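Local coordinates for cytoplasmic protein (Cryptococcus neoformans var. grubii serotype A, PDB 7LPO) that probably hydrolyses steryl beta-glucosides, as a sterylglucosidase of glycoside hydrolase family 5, at residues D455-T458 with L459-H463. Numbering follows the deposited sequence.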
loop_
_atom_site.group_PDB
_atom_site.type_symbol
_atom_site.label_atom_id
_atom_site.label_comp_id
_atom_site.label_asym_id
_atom_site.label_seq_id
_atom_site.Cartn_x
_atom_site.Cartn_y
_atom_site.Cartn_z
ATOM N N ASP A 455 0.450 6.217 10.499
ATOM C CA ASP A 455 0.774 7.267 11.454
ATOM C C ASP A 455 1.697 8.253 10.741
ATOM O O ASP A 455 2.928 8.103 10.760
ATOM C CB ASP A 455 1.417 6.655 12.694
ATOM C CG ASP A 455 1.865 7.696 13.711
ATOM O OD1 ASP A 455 1.765 8.918 13.453
ATOM O OD2 ASP A 455 2.339 7.269 14.777
ATOM N N GLY A 456 1.090 9.259 10.104
ATOM C CA GLY A 456 1.834 10.129 9.209
ATOM C C GLY A 456 2.908 10.943 9.904
ATOM O O GLY A 456 3.994 11.143 9.358
ATOM N N LEU A 457 2.615 11.448 11.102
ATOM C CA LEU A 457 3.631 12.194 11.832
ATOM C C LEU A 457 4.884 11.346 12.026
ATOM O O LEU A 457 6.011 11.819 11.833
ATOM C CB LEU A 457 3.076 12.652 13.182
ATOM C CG LEU A 457 4.116 13.345 14.068
ATOM C CD1 LEU A 457 4.531 14.674 13.437
ATOM C CD2 LEU A 457 3.612 13.578 15.482
ATOM N N THR A 458 4.708 10.102 12.462
ATOM C CA THR A 458 5.851 9.224 12.675
ATOM C C THR A 458 6.562 8.917 11.363
ATOM O O THR A 458 7.796 8.973 11.282
ATOM C CB THR A 458 5.387 7.937 13.357
ATOM O OG1 THR A 458 4.726 8.268 14.592
ATOM C CG2 THR A 458 6.555 7.024 13.634
ATOM N N LEU A 459 5.791 8.617 10.318
ATOM C CA LEU A 459 6.375 8.297 9.022
ATOM C C LEU A 459 7.216 9.452 8.490
ATOM O O LEU A 459 8.353 9.252 8.054
ATOM C CB LEU A 459 5.260 7.949 8.044
ATOM C CG LEU A 459 5.626 7.317 6.706
ATOM C CD1 LEU A 459 6.274 5.981 6.915
ATOM C CD2 LEU A 459 4.373 7.193 5.850
ATOM N N MET A 460 6.680 10.674 8.530
ATOM C CA MET A 460 7.378 11.785 7.889
ATOM C C MET A 460 8.563 12.283 8.707
ATOM O O MET A 460 9.582 12.691 8.137
ATOM C CB MET A 460 6.412 12.940 7.632
ATOM C CG MET A 460 5.154 12.539 6.883
ATOM S SD MET A 460 5.468 11.888 5.210
ATOM C CE MET A 460 6.228 13.294 4.449
ATOM N N THR A 461 8.451 12.291 10.032
ATOM C CA THR A 461 9.522 12.810 10.875
ATOM C C THR A 461 10.527 11.739 11.260
ATOM O O THR A 461 11.578 12.079 11.830
ATOM C CB THR A 461 8.948 13.434 12.148
ATOM O OG1 THR A 461 8.319 12.415 12.935
ATOM C CG2 THR A 461 7.926 14.509 11.802
ATOM N N LYS A 462 10.243 10.466 10.956
ATOM C CA LYS A 462 11.077 9.332 11.364
ATOM C C LYS A 462 11.500 9.470 12.847
ATOM O O LYS A 462 12.651 9.303 13.209
ATOM C CB LYS A 462 12.292 9.200 10.433
ATOM C CG LYS A 462 11.837 9.033 8.977
ATOM C CD LYS A 462 12.980 8.802 8.029
ATOM C CE LYS A 462 12.461 8.229 6.708
ATOM N NZ LYS A 462 13.544 8.121 5.711
ATOM N N HIS A 463 10.496 9.764 13.668
ATOM C CA HIS A 463 10.673 9.933 15.105
ATOM C C HIS A 463 9.364 9.526 15.768
ATOM O O HIS A 463 8.282 9.856 15.275
ATOM C CB HIS A 463 11.035 11.386 15.447
ATOM C CG HIS A 463 11.467 11.586 16.865
ATOM N ND1 HIS A 463 12.793 11.650 17.237
ATOM C CD2 HIS A 463 10.749 11.750 18.002
ATOM C CE1 HIS A 463 12.872 11.830 18.544
ATOM N NE2 HIS A 463 11.646 11.897 19.032
HETATM O O HOH W 1 5.236 10.458 16.289
#
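Leu-457 O takes two hydrogen bonds from Thr-461, one from the backbone N at 3.1 Å and one from OG1 at 2.6 Å. They reach the carbonyl from opposite faces of its plane. The torsion of Thr-461 (chi1 65°) sets OG1 between its own N and carbonyl carbon, which turns the hydroxyl back to the preceding turn. Beside this bond Thr-461 CG2 meets Leu-457 CD1 at 3.8 Å.

The tight part is the start, where Asp-455 and Thr-458 are buried. Leu-459 N hydrogen-bonds to Asp-455 O at 2.9 Å and Met-460 N to Gly-456 O at 2.8 Å. The carboxylate of Asp-455 caps the helix start. OD1 takes a weak hydrogen bond from Thr-458 N and another from Asn-468 ND2. OD2 accepts from Thr-458 OG1 at 2.6 Å, from above the carboxylate plane.

The partly exposed far end is looser. Lys-462 N reaches Thr-458 O only weakly (N-H...O 120°); Lys-462, with positive phi, is the first residue to leave the helix. A water donates to Thr-458 OG1 at 2.8 Å and lies near His-463 O. Lys-462 NZ makes a salt bridge with Asp-527 and a hydrogen bond to Gly-587 O.

The side chain of Leu-459 lies about 4 Å from a bound Tris, probably from the crystallisation liquor. This is a short N-capped alpha-helix, 456-461, in the connection between strands 447-449 and 467-469.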